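Long-range contacts in putative thioesterase (Escherichia coli, PDB 5UGZ), which probably acts as a type II thioesterase of the colibactin NRPS/PKS pathway, hydrolysing thioesters to release biosynthetic intermediates: residues I24-L29 with D91-G96; V45-I50 with Y248-I253; C120-S125 with L194-V199; C127-R132 with L215-F220. All coordinates share one frame; numbering follows the deposited sequence.

Overall arrangement
From the N terminus, strand 24-29 opens contact 1, which closes when strand 91-97 comes to lie beside it. The loop 45-50 leaves within that span and waits for helix 242-259 near the C terminus, so contacts 1 and 2 cross. Contact 3 begins after contact 1 has closed and joins strands 121-125 and 198-203 of the same parallel sheet. Contact 4 opens before contact 3 closes, so these two also cross, and it ties the loops that follow those two strands. Contacts 3 and 4 both fall within the long span closed by contact 2. Contacts 1, 2 and 3 all touch one another, and contact 3 also touches contact 4.

Contact 1. Residues I24-L29 with D91-G96; sequences ISLYCL and DYAIFG
Strands 24-29 and 91-96 run parallel, their axes 4.6 Å apart at closest approach with 19° between their directions, joined by five backbone hydrogen bonds, the first from Ser25 N and the last from Leu29 N. They are neighbouring strands in the parallel sheet of an alpha/beta-hydrolase fold. The bonds run alternately from each strand: Ser25, Tyr27 and Leu29 give N-H to Asp91, Ala93 and Phe95, and Ser25 and Tyr27 accept from Ala93 and Phe95. On the face of Ile24, Leu26 and Cys28, the Ile24 side chain leans across to the second strand. With CG1 opposite the backbone N (chi1 170°), its CG1 comes 3.7 Å from Tyr92 CA and its CD1 lies 4.1 Å from Asp91 CB. An alanine here would lack CG1, CG2 and CD1, and is likely to leave a gap beside Tyr92 CA and Asp91 CB. Further along, Leu26 CD1 touches Ala93 CB at 3.8 Å. Cys28 SG rests against Phe95 CB. The other face carries Tyr27 and Tyr92, whose side chains cross at about a right angle. Tyr92 CB sits at the edge of the Tyr27 ring, while the Tyr92 hydroxyl bonds to Asp117 O. Helix 99-113 covers this face through Met103, Ala104 and Val108. Beyond Tyr27, Leu29 CD1 meets Ile94 CG2 at 3.9 Å.

Contact 2. Residues V45-I50 with Y248-I253; sequences VLSDNI and YVNQTI
Asn250 has CG opposite its carbonyl carbon (chi1 -74°), and chi2 of -16° turns the amide so that both its polar atoms meet the loop 45-50. Its ND2 donates to Val45 O at 2.9 Å, with an N-H...O angle of 158°; the acceptor lies close to the amide plane. Its OD1 accepts from Ser47 N at 3.0 Å. That bond is more bent, and the donor stands above the carbonyl plane. One side-chain amide thus grips the backbone on both sides of Leu46 and fixes its own rotation. A leucine in its place would probably leave Val45 O and Ser47 N without these partners and let the loop shift from the helix. The loop ends in a type I beta turn, Ser47 to Ile50, closed by Ile50 N to Ser47 O, and leads into strand 50-54, an outermost strand of the parallel sheet. Helix 242-259 packs over a face of this sheet, Val249 touching Leu26 and Phe123, as the last helix of an alpha/beta-hydrolase fold. Methyl groups flank the amide. Leu46 crosses Asn250 at about a right angle, its CD2 3.8 Å from OD1, and the same methyl lies 4.2 Å from Val249 CG1. Ile50 and Ile253 reach toward each other tip to tip, their CD1 atoms 3.6 Å apart. Ile50 CD1 also lies 3.7 Å from Asn250 OD1.

Contact 3. Residues C120-S125 with L194-V199; sequences CALFFS and LTCPIV
Leu122 and Val199 lose the most surface here, and a backbone bond joins them: Val199 N donates to Leu122 O at 2.9 Å. Leu122 N in turn donates to Pro197 O, and Phe124 N to Val199 O, so the strands pair in parallel. The Leu122 side chain, with CG anti to the carbonyl carbon (chi1 -68°), reaches past this pairing to the loop before strand 198-203. Its CD1 presses tightly on Leu194 CD1 at 3.4 Å, the two side chains crossing at about a right angle, and also lies 3.8 Å from Cys196 SG. Val199 sits on the other face, side by side with Phe123 and pointing the same way; its CB is 3.5 Å from Phe123 CD1. Phe124, third in buried surface, offers its ring edge to Ile198 CG2 at 3.6 Å. These are neighbouring strands of the central parallel sheet. Helix 242-259 covers the Phe123 and Val199 face through Thr252. Helix 99-113 covers the other, with Ala104 and Phe105 on Phe124 and Leu112 on Leu194.

Contact 4. Residues C127-R132 with L215-F220; sequences CRPPDR and LAWEKF
CH-pi contacts join Pro129 and Pro130 to the Trp217 indole. Pro129 CA and Pro130 CD sit over one face of it: Pro129 CA lies 3.7 Å from the centroid of the five-membered ring, and Pro130 CD lies 3.4 Å from that of the six-membered ring. Pro130 CG makes a third, over a face of the Phe220 ring. Cys127 SG meets the indole at its edge, 4.0 Å from Trp217 CZ2. One hydrogen bond fixes the indole's turn: Trp217 NE1 donates to Cys127 O at 3.0 Å and 163°, with the oxygen in the ring plane. The charged contacts lie further along. Asp131 has CG between its backbone N and carbonyl carbon (chi1 52°), which turns the carboxylate to Lys219. Lys219 NZ meets Asp131 OD2 at 2.7 Å from above the carboxylate plane, in a salt bridge, and also donates to Ala216 O. Arg132 NE adds a weak bond to the same OD2, completing a salt-bridge network. Asp131 OD1, buried and without a polar partner, lies at the edge of the Phe220 ring, 3.4 Å from CE2. Outside the pair, Trp217 stacks on Phe124, and Phe105 meets Phe220 edge-to-face. The contact joins two loops that follow strands 121-125 and 198-203, at the C-terminal ends of the strands, where alpha/beta hydrolases carry their active-site loops.

Contact 1. Residues I24-L29 with D91-G96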
loop_
_atom_site.group_PDB
_atom_site.type_symbol
_atom_site.label_atom_id
_atom_site.label_comp_id
_atom_site.label_asym_id
_atom_site.label_seq_id
_atom_site.Cartn_x
_atom_site.Cartn_y
_atom_site.Cartn_z
ATOM N N ILE A 24 -12.255 13.573 -7.595
ATOM C CA ILE A 24 -12.027 12.398 -6.762
ATOM C C ILE A 24 -10.608 12.443 -6.221
ATOM O O ILE A 24 -9.653 12.665 -6.972
ATOM C CB ILE A 24 -12.238 11.081 -7.517
ATOM C CG1 ILE A 24 -11.742 9.923 -6.653
ATOM C CG2 ILE A 24 -11.498 11.108 -8.821
ATOM C CD1 ILE A 24 -12.360 8.597 -7.011
ATOM N N SER A 25 -10.463 12.206 -4.928
ATOM C CA SER A 25 -9.154 12.181 -4.299
ATOM C C SER A 25 -8.680 10.743 -4.157
ATOM O O SER A 25 -9.429 9.872 -3.696
ATOM C CB SER A 25 -9.204 12.879 -2.948
ATOM O OG SER A 25 -9.656 14.203 -3.129
ATOM N N LEU A 26 -7.449 10.504 -4.579
ATOM C CA LEU A 26 -6.794 9.206 -4.511
ATOM C C LEU A 26 -5.721 9.265 -3.428
ATOM O O LEU A 26 -4.685 9.905 -3.619
ATOM C CB LEU A 26 -6.184 8.860 -5.862
ATOM C CG LEU A 26 -5.303 7.622 -5.917
ATOM C CD1 LEU A 26 -6.152 6.359 -5.831
ATOM C CD2 LEU A 26 -4.458 7.660 -7.199
ATOM N N TYR A 27 -5.982 8.605 -2.300
ATOM C CA TYR A 27 -5.041 8.482 -1.196
ATOM C C TYR A 27 -4.125 7.299 -1.467
ATOM O O TYR A 27 -4.600 6.187 -1.717
ATOM C CB TYR A 27 -5.794 8.302 0.132
ATOM C CG TYR A 27 -6.672 9.516 0.444
ATOM C CD1 TYR A 27 -7.997 9.589 0.005
ATOM C CD2 TYR A 27 -6.153 10.610 1.115
ATOM C CE1 TYR A 27 -8.770 10.716 0.258
ATOM C CE2 TYR A 27 -6.913 11.726 1.366
ATOM C CZ TYR A 27 -8.211 11.783 0.933
ATOM O OH TYR A 27 -8.945 12.915 1.204
ATOM N N CYS A 28 -2.812 7.537 -1.431
ATOM C CA CYS A 28 -1.833 6.501 -1.717
ATOM C C CYS A 28 -0.955 6.246 -0.502
ATOM O O CYS A 28 -0.460 7.189 0.124
ATOM C CB CYS A 28 -0.971 6.877 -2.921
ATOM S SG CYS A 28 -1.951 7.050 -4.428
ATOM N N LEU A 29 -0.751 4.958 -0.185
ATOM C CA LEU A 29 0.095 4.548 0.927
ATOM C C LEU A 29 1.325 3.819 0.407
ATOM O O LEU A 29 1.203 2.964 -0.478
ATOM C CB LEU A 29 -0.685 3.643 1.908
ATOM C CG LEU A 29 -1.743 4.379 2.740
ATOM C CD1 LEU A 29 -2.870 4.875 1.865
ATOM C CD2 LEU A 29 -2.305 3.492 3.842
ATOM N N ASP A 91 -16.052 11.801 -3.541
ATOM C CA ASP A 91 -15.532 10.514 -3.986
ATOM C C ASP A 91 -14.060 10.351 -3.639
ATOM O O ASP A 91 -13.281 11.303 -3.678
ATOM C CB ASP A 91 -15.686 10.365 -5.496
ATOM C CG ASP A 91 -17.097 10.604 -5.952
ATOM O OD1 ASP A 91 -17.959 9.730 -5.710
ATOM O OD2 ASP A 91 -17.345 11.670 -6.544
ATOM N N TYR A 92 -13.661 9.116 -3.360
ATOM C CA TYR A 92 -12.251 8.850 -3.102
ATOM C C TYR A 92 -11.949 7.378 -3.352
ATOM O O TYR A 92 -12.840 6.523 -3.340
ATOM C CB TYR A 92 -11.868 9.264 -1.671
ATOM C CG TYR A 92 -12.431 8.370 -0.590
ATOM C CD1 TYR A 92 -11.697 7.300 -0.105
ATOM C CD2 TYR A 92 -13.691 8.594 -0.057
ATOM C CE1 TYR A 92 -12.189 6.491 0.857
ATOM C CE2 TYR A 92 -14.211 7.762 0.918
ATOM C CZ TYR A 92 -13.445 6.711 1.373
ATOM O OH TYR A 92 -13.915 5.865 2.360
ATOM N N ALA A 93 -10.674 7.102 -3.605
ATOM C CA ALA A 93 -10.143 5.753 -3.733
ATOM C C ALA A 93 -8.916 5.650 -2.845
ATOM O O ALA A 93 -8.422 6.651 -2.337
ATOM C CB ALA A 93 -9.773 5.421 -5.179
ATOM N N ILE A 94 -8.417 4.428 -2.660
ATOM C CA ILE A 94 -7.222 4.176 -1.866
ATOM C C ILE A 94 -6.336 3.185 -2.602
ATOM O O ILE A 94 -6.802 2.119 -3.013
ATOM C CB ILE A 94 -7.554 3.643 -0.463
ATOM C CG1 ILE A 94 -8.715 4.459 0.120
ATOM C CG2 ILE A 94 -6.282 3.658 0.417
ATOM C CD1 ILE A 94 -9.106 4.101 1.521
ATOM N N PHE A 95 -5.064 3.544 -2.771
ATOM C CA PHE A 95 -4.056 2.679 -3.352
ATOM C C PHE A 95 -2.971 2.464 -2.308
ATOM O O PHE A 95 -2.559 3.413 -1.640
ATOM C CB PHE A 95 -3.454 3.305 -4.638
ATOM C CG PHE A 95 -2.354 2.491 -5.260
ATOM C CD1 PHE A 95 -1.066 2.506 -4.726
ATOM C CD2 PHE A 95 -2.601 1.701 -6.374
ATOM C CE1 PHE A 95 -0.042 1.745 -5.283
ATOM C CE2 PHE A 95 -1.571 0.939 -6.947
ATOM C CZ PHE A 95 -0.293 0.964 -6.393
ATOM N N GLY A 96 -2.517 1.226 -2.164
ATOM C CA GLY A 96 -1.377 0.929 -1.309
ATOM C C GLY A 96 -0.592 -0.209 -1.910
ATOM O O GLY A 96 -1.160 -1.095 -2.546
#

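Contact 2. Residues V45-I50 with Y248-I253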
loop_
_atom_site.group_PDB
_atom_site.type_symbol
_atom_site.label_atom_id
_atom_site.label_comp_id
_atom_site.label_asym_id
_atom_site.label_seq_id
_atom_site.Cartn_x
_atom_site.Cartn_y
_atom_site.Cartn_z
ATOM N N VAL A 45 0.756 11.518 -14.842
ATOM C CA VAL A 45 -0.050 10.603 -15.647
ATOM C C VAL A 45 -1.484 10.459 -15.144
ATOM O O VAL A 45 -2.369 10.037 -15.913
ATOM C CB VAL A 45 0.634 9.213 -15.734
ATOM C CG1 VAL A 45 1.700 9.218 -16.815
ATOM C CG2 VAL A 45 1.304 8.859 -14.420
ATOM N N LEU A 46 -1.783 10.811 -13.898
ATOM C CA LEU A 46 -3.131 10.674 -13.365
ATOM C C LEU A 46 -4.112 11.568 -14.111
ATOM O O LEU A 46 -3.756 12.637 -14.625
ATOM C CB LEU A 46 -3.166 11.041 -11.884
ATOM C CG LEU A 46 -2.860 10.015 -10.819
ATOM C CD1 LEU A 46 -2.607 10.771 -9.546
ATOM C CD2 LEU A 46 -4.048 9.070 -10.643
ATOM N N SER A 47 -5.373 11.137 -14.120
ATOM C CA SER A 47 -6.412 11.870 -14.825
ATOM C C SER A 47 -6.591 13.242 -14.199
ATOM O O SER A 47 -6.448 13.423 -12.992
ATOM C CB SER A 47 -7.728 11.092 -14.796
ATOM O OG SER A 47 -7.647 9.910 -15.569
ATOM N N ASP A 48 -6.931 14.217 -15.036
ATOM C CA ASP A 48 -6.915 15.609 -14.596
ATOM C C ASP A 48 -7.930 15.910 -13.496
ATOM O O ASP A 48 -7.738 16.871 -12.746
ATOM C CB ASP A 48 -7.134 16.517 -15.809
ATOM C CG ASP A 48 -6.055 16.332 -16.863
ATOM O OD1 ASP A 48 -4.877 16.186 -16.461
ATOM O OD2 ASP A 48 -6.379 16.312 -18.077
ATOM N N ASN A 49 -9.000 15.126 -13.372
ATOM C CA ASN A 49 -9.931 15.303 -12.269
ATOM C C ASN A 49 -9.662 14.343 -11.113
ATOM O O ASN A 49 -10.581 14.039 -10.348
ATOM C CB ASN A 49 -11.368 15.142 -12.754
ATOM C CG ASN A 49 -11.737 13.714 -12.976
ATOM O OD1 ASN A 49 -10.893 12.891 -13.319
ATOM N ND2 ASN A 49 -13.006 13.397 -12.780
ATOM N N ILE A 50 -8.432 13.857 -10.973
ATOM C CA ILE A 50 -8.016 13.072 -9.813
ATOM C C ILE A 50 -6.989 13.895 -9.051
ATOM O O ILE A 50 -5.948 14.273 -9.606
ATOM C CB ILE A 50 -7.434 11.703 -10.202
ATOM C CG1 ILE A 50 -8.424 10.900 -11.057
ATOM C CG2 ILE A 50 -7.051 10.928 -8.938
ATOM C CD1 ILE A 50 -7.862 9.616 -11.598
ATOM N N TYR A 248 -4.051 2.044 -15.428
ATOM C CA TYR A 248 -5.129 1.199 -14.921
ATOM C C TYR A 248 -5.971 1.897 -13.858
ATOM O O TYR A 248 -7.198 1.751 -13.841
ATOM C CB TYR A 248 -4.536 -0.092 -14.360
ATOM C CG TYR A 248 -4.080 -1.002 -15.454
ATOM C CD1 TYR A 248 -5.012 -1.550 -16.330
ATOM C CD2 TYR A 248 -2.741 -1.301 -15.646
ATOM C CE1 TYR A 248 -4.633 -2.381 -17.357
ATOM C CE2 TYR A 248 -2.347 -2.143 -16.686
ATOM C CZ TYR A 248 -3.314 -2.679 -17.540
ATOM O OH TYR A 248 -2.997 -3.517 -18.590
ATOM N N VAL A 249 -5.334 2.621 -12.937
ATOM C CA VAL A 249 -6.088 3.441 -11.992
ATOM C C VAL A 249 -7.001 4.390 -12.746
ATOM O O VAL A 249 -8.173 4.566 -12.385
ATOM C CB VAL A 249 -5.137 4.206 -11.042
ATOM C CG1 VAL A 249 -5.884 5.266 -10.273
ATOM C CG2 VAL A 249 -4.471 3.253 -10.070
ATOM N N ASN A 250 -6.478 5.011 -13.813
ATOM C CA ASN A 250 -7.262 5.958 -14.607
ATOM C C ASN A 250 -8.485 5.284 -15.221
ATOM O O ASN A 250 -9.592 5.820 -15.162
ATOM C CB ASN A 250 -6.392 6.581 -15.706
ATOM C CG ASN A 250 -5.403 7.625 -15.174
ATOM O OD1 ASN A 250 -5.526 8.120 -14.051
ATOM N ND2 ASN A 250 -4.419 7.969 -16.001
ATOM N N GLN A 251 -8.290 4.099 -15.807
ATOM C CA GLN A 251 -9.355 3.358 -16.485
ATOM C C GLN A 251 -10.374 2.789 -15.509
ATOM O O GLN A 251 -11.551 2.641 -15.857
ATOM C CB GLN A 251 -8.743 2.226 -17.299
ATOM C CG GLN A 251 -9.702 1.102 -17.579
ATOM C CD GLN A 251 -8.991 -0.164 -17.955
ATOM O OE1 GLN A 251 -8.219 -0.715 -17.179
ATOM N NE2 GLN A 251 -9.238 -0.630 -19.158
ATOM N N THR A 252 -9.938 2.443 -14.298
ATOM C CA THR A 252 -10.862 2.012 -13.253
ATOM C C THR A 252 -11.804 3.138 -12.847
ATOM O O THR A 252 -13.021 2.938 -12.722
ATOM C CB THR A 252 -10.068 1.531 -12.047
ATOM O OG1 THR A 252 -9.210 0.468 -12.464
ATOM C CG2 THR A 252 -11.011 1.047 -10.940
ATOM N N ILE A 253 -11.246 4.332 -12.640
ATOM C CA ILE A 253 -12.028 5.488 -12.219
ATOM C C ILE A 253 -12.888 6.010 -13.365
ATOM O O ILE A 253 -14.064 6.343 -13.178
ATOM C CB ILE A 253 -11.081 6.568 -11.668
ATOM C CG1 ILE A 253 -10.472 6.081 -10.347
ATOM C CG2 ILE A 253 -11.815 7.906 -11.496
ATOM C CD1 ILE A 253 -9.538 7.054 -9.702
#

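Contact 3. Residues C120-S125 with L194-V199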
loop_
_atom_site.group_PDB
_atom_site.type_symbol
_atom_site.label_atom_id
_atom_site.label_comp_id
_atom_site.label_asym_id
_atom_site.label_seq_id
_atom_site.Cartn_x
_atom_site.Cartn_y
_atom_site.Cartn_z
ATOM N N CYS A 120 -14.842 4.813 -3.846
ATOM C CA CYS A 120 -15.172 4.419 -5.222
ATOM C C CYS A 120 -14.628 3.040 -5.557
ATOM O O CYS A 120 -15.319 2.206 -6.165
ATOM C CB CYS A 120 -14.551 5.395 -6.232
ATOM S SG CYS A 120 -15.111 7.035 -6.260
ATOM N N ALA A 121 -13.347 2.833 -5.254
ATOM C CA ALA A 121 -12.560 1.672 -5.633
ATOM C C ALA A 121 -11.344 1.628 -4.731
ATOM O O ALA A 121 -10.964 2.629 -4.120
ATOM C CB ALA A 121 -12.110 1.728 -7.092
ATOM N N LEU A 122 -10.741 0.449 -4.668
ATOM C CA LEU A 122 -9.581 0.171 -3.840
ATOM C C LEU A 122 -8.592 -0.598 -4.683
ATOM O O LEU A 122 -8.986 -1.487 -5.439
ATOM C CB LEU A 122 -9.935 -0.657 -2.584
ATOM C CG LEU A 122 -10.789 0.014 -1.501
ATOM C CD1 LEU A 122 -11.334 -1.042 -0.570
ATOM C CD2 LEU A 122 -9.998 1.042 -0.712
ATOM N N PHE A 123 -7.310 -0.260 -4.538
ATOM C CA PHE A 123 -6.218 -0.875 -5.284
ATOM C C PHE A 123 -5.239 -1.457 -4.281
ATOM O O PHE A 123 -4.718 -0.730 -3.432
ATOM C CB PHE A 123 -5.518 0.147 -6.191
ATOM C CG PHE A 123 -6.449 0.882 -7.108
ATOM C CD1 PHE A 123 -6.730 0.387 -8.371
ATOM C CD2 PHE A 123 -7.061 2.061 -6.701
ATOM C CE1 PHE A 123 -7.590 1.058 -9.225
ATOM C CE2 PHE A 123 -7.933 2.734 -7.542
ATOM C CZ PHE A 123 -8.199 2.225 -8.811
ATOM N N PHE A 124 -5.004 -2.760 -4.356
ATOM C CA PHE A 124 -4.026 -3.426 -3.504
ATOM C C PHE A 124 -2.939 -3.958 -4.417
ATOM O O PHE A 124 -3.154 -4.926 -5.155
ATOM C CB PHE A 124 -4.651 -4.540 -2.665
ATOM C CG PHE A 124 -5.807 -4.081 -1.815
ATOM C CD1 PHE A 124 -5.597 -3.232 -0.738
ATOM C CD2 PHE A 124 -7.104 -4.480 -2.097
ATOM C CE1 PHE A 124 -6.658 -2.797 0.041
ATOM C CE2 PHE A 124 -8.159 -4.040 -1.317
ATOM C CZ PHE A 124 -7.930 -3.199 -0.248
ATOM N N SER A 125 -1.783 -3.314 -4.367
ATOM C CA SER A 125 -0.664 -3.621 -5.234
ATOM C C SER A 125 0.389 -4.412 -4.458
ATOM O O SER A 125 0.700 -4.095 -3.304
ATOM C CB SER A 125 -0.095 -2.316 -5.791
ATOM O OG SER A 125 0.893 -2.537 -6.761
ATOM N N LEU A 194 -16.984 -4.790 2.009
ATOM C CA LEU A 194 -16.856 -3.661 1.100
ATOM C C LEU A 194 -17.815 -3.839 -0.072
ATOM O O LEU A 194 -18.150 -4.960 -0.467
ATOM C CB LEU A 194 -15.403 -3.535 0.619
ATOM C CG LEU A 194 -14.408 -3.305 1.775
ATOM C CD1 LEU A 194 -12.972 -3.325 1.313
ATOM C CD2 LEU A 194 -14.703 -2.012 2.476
ATOM N N THR A 195 -18.291 -2.717 -0.606
ATOM C CA THR A 195 -19.193 -2.710 -1.751
ATOM C C THR A 195 -18.624 -1.901 -2.917
ATOM O O THR A 195 -19.367 -1.259 -3.656
ATOM C CB THR A 195 -20.560 -2.155 -1.366
ATOM O OG1 THR A 195 -20.432 -0.766 -1.060
ATOM C CG2 THR A 195 -21.104 -2.854 -0.172
ATOM N N CYS A 196 -17.312 -1.901 -3.082
ATOM C CA CYS A 196 -16.673 -1.242 -4.204
ATOM C C CYS A 196 -15.779 -2.243 -4.915
ATOM O O CYS A 196 -15.459 -3.301 -4.365
ATOM C CB CYS A 196 -15.856 -0.031 -3.744
ATOM S SG CYS A 196 -14.519 -0.447 -2.628
ATOM N N PRO A 197 -15.380 -1.954 -6.152
ATOM C CA PRO A 197 -14.476 -2.866 -6.857
ATOM C C PRO A 197 -13.081 -2.849 -6.244
ATOM O O PRO A 197 -12.604 -1.826 -5.752
ATOM C CB PRO A 197 -14.464 -2.321 -8.291
ATOM C CG PRO A 197 -15.553 -1.304 -8.349
ATOM C CD PRO A 197 -15.765 -0.801 -6.977
ATOM N N ILE A 198 -12.441 -4.014 -6.252
ATOM C CA ILE A 198 -11.056 -4.173 -5.826
ATOM C C ILE A 198 -10.217 -4.471 -7.059
ATOM O O ILE A 198 -10.561 -5.355 -7.851
ATOM C CB ILE A 198 -10.906 -5.303 -4.789
ATOM C CG1 ILE A 198 -11.561 -4.938 -3.453
ATOM C CG2 ILE A 198 -9.450 -5.676 -4.621
ATOM C CD1 ILE A 198 -11.247 -5.928 -2.331
ATOM N N VAL A 199 -9.116 -3.751 -7.224
ATOM C CA VAL A 199 -8.156 -4.031 -8.286
ATOM C C VAL A 199 -6.852 -4.465 -7.637
ATOM O O VAL A 199 -6.372 -3.811 -6.707
ATOM C CB VAL A 199 -7.937 -2.816 -9.207
ATOM C CG1 VAL A 199 -6.963 -3.155 -10.336
ATOM C CG2 VAL A 199 -9.270 -2.327 -9.753
#

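Contact 4. Residues C127-R132 with L215-F220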
loop_
_atom_site.group_PDB
_atom_site.type_symbol
_atom_site.label_atom_id
_atom_site.label_comp_id
_atom_site.label_asym_id
_atom_site.label_seq_id
_atom_site.Cartn_x
_atom_site.Cartn_y
_atom_site.Cartn_z
ATOM N N CYS A 127 0.386 -7.161 -2.885
ATOM C CA CYS A 127 -0.173 -7.339 -1.550
ATOM C C CYS A 127 -0.940 -8.650 -1.516
ATOM O O CYS A 127 -1.946 -8.789 -2.209
ATOM C CB CYS A 127 -1.088 -6.166 -1.194
ATOM S SG CYS A 127 -1.538 -6.117 0.532
ATOM N N ARG A 128 -0.469 -9.598 -0.708
ATOM C CA ARG A 128 -1.189 -10.843 -0.484
ATOM C C ARG A 128 -2.465 -10.567 0.312
ATOM O O ARG A 128 -2.584 -9.527 0.968
ATOM C CB ARG A 128 -0.286 -11.848 0.236
ATOM C CG ARG A 128 0.951 -12.244 -0.607
ATOM C CD ARG A 128 1.983 -13.117 0.134
ATOM N NE ARG A 128 1.427 -14.357 0.691
ATOM C CZ ARG A 128 2.156 -15.398 1.099
ATOM N NH1 ARG A 128 3.485 -15.379 1.003
ATOM N NH2 ARG A 128 1.550 -16.466 1.602
ATOM N N PRO A 129 -3.442 -11.469 0.257
ATOM C CA PRO A 129 -4.733 -11.180 0.880
ATOM C C PRO A 129 -4.576 -10.972 2.369
ATOM O O PRO A 129 -3.711 -11.590 3.019
ATOM C CB PRO A 129 -5.569 -12.429 0.563
ATOM C CG PRO A 129 -4.896 -13.050 -0.609
ATOM C CD PRO A 129 -3.436 -12.783 -0.408
ATOM N N PRO A 130 -5.403 -10.110 2.970
ATOM C CA PRO A 130 -5.189 -9.775 4.382
ATOM C C PRO A 130 -5.333 -10.966 5.317
ATOM O O PRO A 130 -4.670 -10.991 6.365
ATOM C CB PRO A 130 -6.245 -8.695 4.653
ATOM C CG PRO A 130 -7.239 -8.828 3.562
ATOM C CD PRO A 130 -6.523 -9.359 2.379
ATOM N N ASP A 131 -6.170 -11.954 4.978
ATOM C CA ASP A 131 -6.275 -13.148 5.813
ATOM C C ASP A 131 -5.124 -14.131 5.598
ATOM O O ASP A 131 -4.949 -15.047 6.412
ATOM C CB ASP A 131 -7.640 -13.849 5.621
ATOM C CG ASP A 131 -7.997 -14.139 4.154
ATOM O OD1 ASP A 131 -7.619 -13.370 3.262
ATOM O OD2 ASP A 131 -8.691 -15.140 3.898
ATOM N N ARG A 132 -4.309 -13.937 4.561
ATOM C CA ARG A 132 -3.120 -14.742 4.341
ATOM C C ARG A 132 -1.845 -13.920 4.397
ATOM O O ARG A 132 -0.753 -14.483 4.269
ATOM C CB ARG A 132 -3.230 -15.462 3.001
ATOM C CG ARG A 132 -4.387 -16.429 2.981
ATOM C CD ARG A 132 -5.473 -16.062 1.985
ATOM N NE ARG A 132 -6.558 -17.037 2.056
ATOM C CZ ARG A 132 -6.487 -18.261 1.544
ATOM N NH1 ARG A 132 -7.514 -19.102 1.657
ATOM N NH2 ARG A 132 -5.382 -18.648 0.913
ATOM N N LEU A 215 -6.787 -15.095 -4.979
ATOM C CA LEU A 215 -8.204 -15.419 -5.040
ATOM C C LEU A 215 -8.891 -15.216 -3.692
ATOM O O LEU A 215 -10.114 -15.031 -3.648
ATOM C CB LEU A 215 -8.363 -16.859 -5.537
ATOM C CG LEU A 215 -7.607 -17.133 -6.843
ATOM C CD1 LEU A 215 -7.530 -18.631 -7.148
ATOM C CD2 LEU A 215 -8.248 -16.366 -7.996
ATOM N N ALA A 216 -8.129 -15.237 -2.595
ATOM C CA ALA A 216 -8.660 -14.964 -1.268
ATOM C C ALA A 216 -9.058 -13.515 -1.080
ATOM O O ALA A 216 -9.537 -13.162 -0.003
ATOM C CB ALA A 216 -7.636 -15.343 -0.205
ATOM N N TRP A 217 -8.840 -12.668 -2.079
ATOM C CA TRP A 217 -9.201 -11.262 -1.992
ATOM C C TRP A 217 -10.672 -11.008 -2.283
ATOM O O TRP A 217 -11.192 -9.965 -1.879
ATOM C CB TRP A 217 -8.352 -10.451 -2.977
ATOM C CG TRP A 217 -7.106 -9.812 -2.417
ATOM C CD1 TRP A 217 -5.816 -10.118 -2.733
ATOM C CD2 TRP A 217 -7.046 -8.721 -1.494
ATOM N NE1 TRP A 217 -4.950 -9.293 -2.055
ATOM C CE2 TRP A 217 -5.680 -8.422 -1.289
ATOM C CE3 TRP A 217 -8.014 -7.963 -0.822
ATOM C CZ2 TRP A 217 -5.256 -7.400 -0.422
ATOM C CZ3 TRP A 217 -7.586 -6.945 0.045
ATOM C CH2 TRP A 217 -6.221 -6.681 0.235
ATOM N N GLU A 218 -11.357 -11.938 -2.958
ATOM C CA GLU A 218 -12.662 -11.653 -3.543
ATOM C C GLU A 218 -13.785 -11.599 -2.515
ATOM O O GLU A 218 -14.777 -10.891 -2.729
ATOM C CB GLU A 218 -12.960 -12.692 -4.630
ATOM C CG GLU A 218 -12.033 -12.540 -5.842
ATOM C CD GLU A 218 -12.079 -13.711 -6.802
ATOM O OE1 GLU A 218 -12.988 -14.567 -6.681
ATOM O OE2 GLU A 218 -11.192 -13.777 -7.682
ATOM N N LYS A 219 -13.665 -12.311 -1.394
ATOM C CA LYS A 219 -14.735 -12.268 -0.398
ATOM C C LYS A 219 -14.831 -10.933 0.340
ATOM O O LYS A 219 -15.803 -10.726 1.077
ATOM C CB LYS A 219 -14.547 -13.386 0.625
ATOM C CG LYS A 219 -13.170 -13.401 1.248
ATOM C CD LYS A 219 -13.130 -14.285 2.468
ATOM C CE LYS A 219 -11.738 -14.339 3.059
ATOM N NZ LYS A 219 -10.774 -14.988 2.128
ATOM N N PHE A 220 -13.855 -10.040 0.184
ATOM C CA PHE A 220 -13.803 -8.797 0.944
ATOM C C PHE A 220 -14.601 -7.667 0.308
ATOM O O PHE A 220 -14.700 -6.587 0.899
ATOM C CB PHE A 220 -12.340 -8.378 1.146
ATOM C CG PHE A 220 -11.598 -9.283 2.078
ATOM C CD1 PHE A 220 -11.849 -9.242 3.436
ATOM C CD2 PHE A 220 -10.692 -10.213 1.599
ATOM C CE1 PHE A 220 -11.191 -10.092 4.298
ATOM C CE2 PHE A 220 -10.024 -11.069 2.462
ATOM C CZ PHE A 220 -10.275 -11.015 3.803
#